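Local coordinates for lipoprotein (Mycoplasma mycoides subsp. capri, PDB 7ADK) that probably acts as a serine-type protease of the chymotrypsin-like PA clan, as a member of a mycoplasma peptidase family, at residues Lys591-Leu600 and Arg764-Ala772; Leu287-Ser295 and Ile455-Arg466. All coordinates share one frame; numbering follows the deposited sequence.

Contact 1 of 2, residues Lys591-Leu600 and Arg764-Ala772; sequences KKVKFFSDSL and RTKDNKLLA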
# COMPACT_ATOMS: atom_id res chain seq x y z
N LYS B 591 29.71 9.32 -9.17
CA LYS B 591 28.55 10.24 -9.12
C LYS B 591 28.36 10.86 -7.73
O LYS B 591 27.28 10.81 -7.15
CB LYS B 591 27.27 9.58 -9.65
CG LYS B 591 27.24 9.26 -11.15
CD LYS B 591 25.79 9.07 -11.62
CE LYS B 591 25.64 8.82 -13.12
NZ LYS B 591 24.22 8.67 -13.53
N LYS B 592 29.42 11.46 -7.17
CA LYS B 592 29.38 12.30 -5.95
C LYS B 592 28.62 13.59 -6.19
O LYS B 592 28.54 14.06 -7.34
CB LYS B 592 30.78 12.56 -5.41
CG LYS B 592 31.44 11.28 -4.89
CD LYS B 592 32.72 11.60 -4.12
CE LYS B 592 33.33 10.34 -3.52
NZ LYS B 592 33.87 9.44 -4.54
N VAL B 593 28.05 14.17 -5.13
CA VAL B 593 27.23 15.38 -5.29
C VAL B 593 28.03 16.62 -5.67
O VAL B 593 29.20 16.77 -5.30
CB VAL B 593 26.34 15.69 -4.08
CG1 VAL B 593 25.51 14.48 -3.69
CG2 VAL B 593 27.08 16.17 -2.84
N LYS B 594 27.36 17.50 -6.40
CA LYS B 594 27.73 18.87 -6.79
C LYS B 594 26.59 19.80 -6.38
O LYS B 594 25.52 19.33 -6.04
CB LYS B 594 27.97 18.88 -8.31
CG LYS B 594 29.23 18.12 -8.76
CD LYS B 594 29.23 17.84 -10.27
CE LYS B 594 28.19 16.78 -10.63
NZ LYS B 594 28.18 16.43 -12.05
N PHE B 595 26.79 21.11 -6.44
CA PHE B 595 25.77 22.10 -6.07
C PHE B 595 25.45 23.01 -7.25
O PHE B 595 26.32 23.30 -8.07
CB PHE B 595 26.21 22.90 -4.84
CG PHE B 595 26.12 22.10 -3.57
CD1 PHE B 595 24.93 22.13 -2.83
CD2 PHE B 595 27.18 21.28 -3.15
CE1 PHE B 595 24.80 21.34 -1.68
CE2 PHE B 595 27.04 20.49 -2.01
CZ PHE B 595 25.86 20.53 -1.26
N PHE B 596 24.20 23.44 -7.40
CA PHE B 596 23.78 24.21 -8.57
C PHE B 596 24.27 25.66 -8.51
O PHE B 596 23.74 26.47 -7.74
CB PHE B 596 22.27 24.11 -8.71
CG PHE B 596 21.76 24.65 -10.02
CD1 PHE B 596 21.80 23.86 -11.17
CD2 PHE B 596 21.23 25.95 -10.08
CE1 PHE B 596 21.30 24.35 -12.38
CE2 PHE B 596 20.70 26.43 -11.28
CZ PHE B 596 20.74 25.63 -12.43
N SER B 597 25.30 26.01 -9.29
CA SER B 597 26.00 27.29 -9.20
C SER B 597 25.34 28.44 -9.96
O SER B 597 25.54 29.60 -9.60
CB SER B 597 27.43 27.09 -9.68
OG SER B 597 27.41 26.60 -11.00
N ASP B 598 24.55 28.16 -11.00
CA ASP B 598 23.80 29.17 -11.74
C ASP B 598 22.75 29.87 -10.86
O ASP B 598 22.07 29.25 -10.05
CB ASP B 598 23.12 28.59 -12.99
CG ASP B 598 23.98 27.82 -14.00
OD1 ASP B 598 25.22 27.92 -13.94
OD2 ASP B 598 23.39 27.18 -14.90
N SER B 599 22.57 31.18 -11.06
CA SER B 599 21.45 31.94 -10.52
C SER B 599 20.15 31.51 -11.18
O SER B 599 19.98 31.75 -12.37
CB SER B 599 21.70 33.40 -10.82
OG SER B 599 20.61 34.21 -10.44
N LEU B 600 19.19 30.93 -10.45
CA LEU B 600 17.85 30.64 -10.98
C LEU B 600 17.01 31.89 -11.30
O LEU B 600 15.95 31.79 -11.90
CB LEU B 600 17.09 29.72 -10.00
CG LEU B 600 16.95 28.24 -10.44
CD1 LEU B 600 16.14 27.49 -9.38
CD2 LEU B 600 16.20 28.07 -11.76
N ARG B 764 17.25 18.07 -6.83
CA ARG B 764 18.45 18.08 -7.66
C ARG B 764 18.13 18.39 -9.10
O ARG B 764 16.97 18.40 -9.48
CB ARG B 764 19.18 16.74 -7.60
CG ARG B 764 19.29 16.23 -6.18
CD ARG B 764 20.25 15.07 -6.11
NE ARG B 764 20.21 14.51 -4.77
CZ ARG B 764 21.05 13.68 -4.23
NH1 ARG B 764 22.04 13.18 -4.87
NH2 ARG B 764 20.89 13.36 -3.00
N THR B 765 19.14 18.57 -9.91
CA THR B 765 19.00 18.61 -11.36
C THR B 765 19.96 17.65 -12.06
O THR B 765 20.79 17.02 -11.41
CB THR B 765 19.04 20.04 -11.87
OG1 THR B 765 18.46 20.08 -13.15
CG2 THR B 765 20.42 20.64 -11.94
N LYS B 766 19.78 17.51 -13.38
CA LYS B 766 20.15 16.38 -14.25
C LYS B 766 21.46 15.65 -13.96
O LYS B 766 21.46 14.42 -14.00
CB LYS B 766 20.24 16.89 -15.69
CG LYS B 766 18.89 17.24 -16.31
CD LYS B 766 19.01 17.74 -17.75
CE LYS B 766 19.73 16.77 -18.70
NZ LYS B 766 19.81 17.28 -20.08
N ASP B 767 22.56 16.36 -13.73
CA ASP B 767 23.88 15.75 -13.57
C ASP B 767 24.29 15.55 -12.10
O ASP B 767 25.47 15.60 -11.75
CB ASP B 767 24.93 16.49 -14.41
CG ASP B 767 25.31 17.87 -13.88
OD1 ASP B 767 24.43 18.72 -13.68
OD2 ASP B 767 26.53 18.11 -13.68
N ASN B 768 23.30 15.32 -11.24
CA ASN B 768 23.44 15.15 -9.80
C ASN B 768 23.94 16.43 -9.10
O ASN B 768 24.85 16.41 -8.27
CB ASN B 768 24.21 13.85 -9.47
CG ASN B 768 23.88 13.27 -8.13
OD1 ASN B 768 22.90 13.62 -7.49
ND2 ASN B 768 24.65 12.33 -7.64
N LYS B 769 23.35 17.57 -9.47
CA LYS B 769 23.58 18.88 -8.84
C LYS B 769 22.46 19.21 -7.86
O LYS B 769 21.32 19.42 -8.25
CB LYS B 769 23.68 19.98 -9.91
CG LYS B 769 25.09 20.14 -10.48
CD LYS B 769 25.14 21.31 -11.47
CE LYS B 769 26.54 21.57 -12.03
NZ LYS B 769 26.79 20.84 -13.28
N LEU B 770 22.81 19.32 -6.58
CA LEU B 770 21.96 19.71 -5.46
C LEU B 770 21.50 21.16 -5.61
O LEU B 770 22.31 22.07 -5.71
CB LEU B 770 22.75 19.54 -4.16
CG LEU B 770 22.98 18.09 -3.72
CD1 LEU B 770 23.99 18.07 -2.59
CD2 LEU B 770 21.71 17.47 -3.16
N LEU B 771 20.19 21.37 -5.59
CA LEU B 771 19.56 22.64 -6.00
C LEU B 771 18.77 23.28 -4.86
O LEU B 771 18.98 24.45 -4.55
CB LEU B 771 18.71 22.37 -7.25
CG LEU B 771 17.84 23.54 -7.73
CD1 LEU B 771 18.66 24.75 -8.12
CD2 LEU B 771 17.05 23.10 -8.96
N ALA B 772 17.88 22.52 -4.23
CA ALA B 772 17.10 23.00 -3.09
C ALA B 772 16.81 21.90 -2.06
O ALA B 772 16.99 20.72 -2.34
CB ALA B 772 15.84 23.69 -3.61
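Lys594 CG stands opposite the carbonyl carbon (chi1 -70°), and one bend, at chi3 (-71°), turns NZ onto Asp767, the two side chains crossing at about a right angle. There NZ makes two bonds, one to the backbone Asp767 O at 2.9 Å and a salt bridge to Asp767 OD2. It meets OD2 from above the carboxylate plane, which leaves the syn lone pair to Lys769 NZ, 2.8 Å from that same OD2. One carboxylate oxygen therefore sits between two ammonium groups, an arrangement that probably favours its ionised form.

Phe596 takes the other course, with CG trans to its own N (chi1 -170°), and lies alongside Leu771, whose CD1 is 3.4 Å from Phe596 CD2. The methyl Thr765 CG2 also packs against this ring, while the Thr765 hydroxyl bonds to Asp630 O. The backbones pair in parallel, Lys594 beside Lys769 and Phe595 beside Leu770, with Leu770 N donating to Lys594 O and Phe596 N to Leu770 O. Strand 594-595 thus adds to the mixed sheet beside 769-778, the second arm of the hairpin formed with 761-765; a G1 beta bulge, with Asn768 and Lys769 both facing Thr765, marks the turn.

On the face carrying Phe595 and Leu770, Leu770 CD1 lies over one face of the Phe595 ring, 3.4 Å from Phe595 CZ, and also meets Val593 CG2 at 3.6 Å. The Asn768 amide works both ways: its OD1 takes Arg764 NH1 in the plane of both groups at 2.8 Å, and its ND2 gives a weak bond to Lys591 O, which Arg285 also holds. Trp427 of strand 421-433 packs on Leu770 and Arg764.

Contact 2 of 2, residues Leu287-Ser295 and Ile455-Arg466; sequences LPNEEYKTS and IKDGMVSFSLTR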
# COMPACT_ATOMS: atom_id res chain seq x y z
N LEU B 287 20.23 8.44 0.92
CA LEU B 287 20.18 7.08 1.37
C LEU B 287 19.18 6.97 2.52
O LEU B 287 18.23 6.19 2.36
CB LEU B 287 21.61 6.48 1.53
CG LEU B 287 22.58 6.89 2.66
CD1 LEU B 287 22.39 6.05 3.91
CD2 LEU B 287 24.02 6.66 2.23
N PRO B 288 19.29 7.72 3.63
CA PRO B 288 18.64 7.30 4.83
C PRO B 288 17.32 8.02 5.08
O PRO B 288 17.23 9.24 5.22
CB PRO B 288 19.65 7.56 5.93
CG PRO B 288 20.58 8.64 5.40
CD PRO B 288 20.10 8.87 3.97
N ASN B 289 16.28 7.21 5.17
CA ASN B 289 15.13 7.50 5.98
C ASN B 289 15.70 7.35 7.40
O ASN B 289 16.23 6.30 7.73
CB ASN B 289 14.09 6.43 5.67
CG ASN B 289 12.84 6.49 6.52
OD1 ASN B 289 12.59 7.42 7.26
ND2 ASN B 289 12.01 5.49 6.42
N GLU B 290 15.70 8.41 8.20
CA GLU B 290 16.35 8.38 9.52
C GLU B 290 15.36 8.60 10.66
O GLU B 290 14.37 9.32 10.51
CB GLU B 290 17.55 9.33 9.57
CG GLU B 290 17.16 10.79 9.28
CD GLU B 290 18.04 11.84 9.99
OE1 GLU B 290 19.05 11.47 10.63
OE2 GLU B 290 17.68 13.04 9.92
N GLU B 291 15.67 7.99 11.80
CA GLU B 291 14.90 8.04 13.04
C GLU B 291 15.82 8.39 14.22
O GLU B 291 16.90 7.82 14.36
CB GLU B 291 14.21 6.69 13.32
CG GLU B 291 13.22 6.17 12.25
CD GLU B 291 13.75 4.97 11.42
OE1 GLU B 291 14.82 5.07 10.79
OE2 GLU B 291 13.07 3.91 11.39
N TYR B 292 15.37 9.28 15.10
CA TYR B 292 15.97 9.53 16.41
C TYR B 292 14.94 9.24 17.51
O TYR B 292 13.89 9.87 17.52
CB TYR B 292 16.42 10.99 16.51
CG TYR B 292 17.46 11.41 15.51
CD1 TYR B 292 18.74 10.85 15.60
CD2 TYR B 292 17.15 12.33 14.49
CE1 TYR B 292 19.74 11.22 14.70
CE2 TYR B 292 18.16 12.67 13.56
CZ TYR B 292 19.45 12.11 13.66
OH TYR B 292 20.39 12.36 12.72
N LYS B 293 15.22 8.31 18.42
CA LYS B 293 14.27 7.88 19.44
C LYS B 293 14.68 8.42 20.81
O LYS B 293 15.82 8.26 21.24
CB LYS B 293 14.12 6.35 19.38
CG LYS B 293 12.67 5.92 19.62
CD LYS B 293 12.48 4.40 19.55
CE LYS B 293 10.99 4.02 19.52
NZ LYS B 293 10.75 2.60 19.90
N THR B 294 13.77 9.11 21.50
CA THR B 294 14.04 9.88 22.73
C THR B 294 13.59 9.20 24.03
O THR B 294 14.00 9.63 25.10
CB THR B 294 13.38 11.27 22.65
OG1 THR B 294 12.03 11.11 22.30
CG2 THR B 294 14.05 12.16 21.63
N SER B 295 12.79 8.14 23.97
CA SER B 295 12.20 7.46 25.14
C SER B 295 11.30 8.33 26.04
O SER B 295 11.28 8.16 27.25
CB SER B 295 13.24 6.68 25.96
OG SER B 295 12.63 5.79 26.86
N ILE B 455 18.11 15.47 17.33
CA ILE B 455 19.33 15.07 18.01
C ILE B 455 19.37 15.75 19.40
O ILE B 455 19.74 16.91 19.52
CB ILE B 455 20.59 15.34 17.16
CG1 ILE B 455 20.53 14.70 15.76
CG2 ILE B 455 21.84 14.82 17.87
CD1 ILE B 455 21.63 15.15 14.82
N LYS B 456 18.96 15.02 20.44
CA LYS B 456 18.85 15.43 21.85
C LYS B 456 19.72 14.56 22.77
O LYS B 456 20.02 13.42 22.42
CB LYS B 456 17.40 15.35 22.33
CG LYS B 456 16.42 16.25 21.56
CD LYS B 456 15.07 16.23 22.26
CE LYS B 456 14.04 17.11 21.58
NZ LYS B 456 12.80 17.20 22.30
N ASP B 457 20.12 15.06 23.94
CA ASP B 457 21.02 14.28 24.81
C ASP B 457 20.37 13.04 25.45
O ASP B 457 21.06 12.07 25.76
CB ASP B 457 21.65 15.15 25.91
CG ASP B 457 22.46 16.34 25.39
OD1 ASP B 457 21.88 17.27 24.79
OD2 ASP B 457 23.69 16.37 25.64
N GLY B 458 19.05 13.00 25.61
CA GLY B 458 18.32 11.86 26.17
C GLY B 458 18.08 10.70 25.20
O GLY B 458 17.28 9.81 25.49
N MET B 459 18.71 10.70 24.02
CA MET B 459 18.40 9.78 22.92
C MET B 459 18.81 8.32 23.20
O MET B 459 19.93 8.06 23.63
CB MET B 459 19.04 10.32 21.65
CG MET B 459 18.60 9.60 20.39
SD MET B 459 19.68 9.87 18.98
CE MET B 459 19.62 11.64 18.84
N VAL B 460 17.92 7.37 22.92
CA VAL B 460 18.13 5.93 23.17
C VAL B 460 18.57 5.16 21.93
O VAL B 460 19.27 4.16 22.08
CB VAL B 460 16.90 5.27 23.81
CG1 VAL B 460 16.66 5.84 25.20
CG2 VAL B 460 15.62 5.35 23.00
N SER B 461 18.21 5.60 20.73
CA SER B 461 18.68 4.99 19.48
C SER B 461 18.59 5.93 18.27
O SER B 461 17.82 6.88 18.26
CB SER B 461 17.97 3.67 19.18
OG SER B 461 16.59 3.90 18.97
N PHE B 462 19.43 5.65 17.27
CA PHE B 462 19.57 6.35 15.99
C PHE B 462 19.55 5.29 14.90
O PHE B 462 20.16 4.24 15.07
CB PHE B 462 20.88 7.15 16.03
CG PHE B 462 21.54 7.43 14.69
CD1 PHE B 462 20.86 8.18 13.73
CD2 PHE B 462 22.83 6.92 14.41
CE1 PHE B 462 21.46 8.44 12.49
CE2 PHE B 462 23.46 7.21 13.18
CZ PHE B 462 22.77 7.98 12.23
N SER B 463 18.88 5.53 13.79
CA SER B 463 18.85 4.54 12.70
C SER B 463 18.88 5.17 11.30
O SER B 463 18.47 6.31 11.12
CB SER B 463 17.64 3.63 12.88
OG SER B 463 17.75 2.48 12.07
N LEU B 464 19.37 4.41 10.32
CA LEU B 464 19.48 4.75 8.90
C LEU B 464 18.83 3.64 8.09
O LEU B 464 19.39 2.55 8.02
CB LEU B 464 20.98 4.86 8.57
CG LEU B 464 21.77 5.94 9.31
CD1 LEU B 464 23.26 5.68 9.15
CD2 LEU B 464 21.48 7.34 8.79
N THR B 465 17.68 3.84 7.44
CA THR B 465 17.15 2.88 6.46
C THR B 465 17.19 3.40 5.04
O THR B 465 16.69 4.48 4.74
CB THR B 465 15.81 2.22 6.85
OG1 THR B 465 15.44 1.24 5.89
CG2 THR B 465 14.58 3.10 6.97
N ARG B 466 17.81 2.62 4.16
CA ARG B 466 18.21 3.05 2.82
C ARG B 466 18.06 1.96 1.79
O ARG B 466 18.27 0.79 2.09
CB ARG B 466 19.65 3.58 2.89
CG ARG B 466 20.70 2.60 3.41
CD ARG B 466 21.64 2.24 2.28
NE ARG B 466 22.40 1.04 2.55
CZ ARG B 466 22.01 -0.19 2.28
NH1 ARG B 466 22.88 -1.14 2.27
NH2 ARG B 466 20.78 -0.49 2.02
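Tyr292 and Phe462 lie side by side and point the same way, their rings nearly parallel (14° between planes) yet slid so far apart that they barely overlap, the centroids 5.6 Å from each other. What covers a face of Tyr292 is instead Ile455, whose CG1 sits 3.8 Å from the ring centroid in a CH-pi contact, with Ile455 CD1 reaching on toward the hydroxyl. Met459 comes in obliquely: with its CG trans to the backbone N and its end bent at chi3 (-58°), CE lies 3.4 Å from Tyr292 CD1, and the sulfur makes a Met-aromatic contact well off the ring normal. The Tyr292 hydroxyl makes a weak bond to Glu290 OE1, two residues back on the same strand; this oxygen also lies at the edge of the Phe462 ring, near its plane. Farther along the same face, Pro288 and Leu464 run side by side, with Pro288 CB 3.4 Å from Leu464 CD2.

The other face is more polar. Asn289 lies alongside Thr465, its ND2 3.6 Å from the methyl Thr465 CG2, while the amide and the threonine hydroxyl both bond to Asn480. Glu291 leans over Ser463 and forms a salt bridge with Lys488.

Between the two faces the backbones run antiparallel. Asn289-Thr465, Glu291-Ser463 and Lys293-Ser461 are the hydrogen-bonded pairs, though Glu291 N to Ser463 O is weak. Lys293 N donates to Ser461 O, but Lys293 O takes Val460 N (2.8 Å) in place of Ser461 N, so the regular exchange stops there.

Within the large antiparallel sheet, strand 289-293 is flanked on its other edge by strand 421-433, and strand 461-467 by 486-493; Val503 of strand 503-507 packs on Tyr292, Ile455 and Phe462.

Overall arrangement
Contact 2 closes before contact 1 opens along the chain, and the two belong to different sheets: the pairing of 287-295 with 455-466 lies in the large antiparallel sheet, that of 591-600 with 764-772 in the mixed one. Their centres are 28 Å apart, but the nearest atoms come within about 6 Å without touching. Strand 421-433 links them, pairing with strand 289-293 of contact 2 and sending Trp427 against Leu770 and Arg764 of contact 1. Two neighbouring sheets are consistent with the two beta-barrel domains of PA-clan proteases, which classically hold the active site between them.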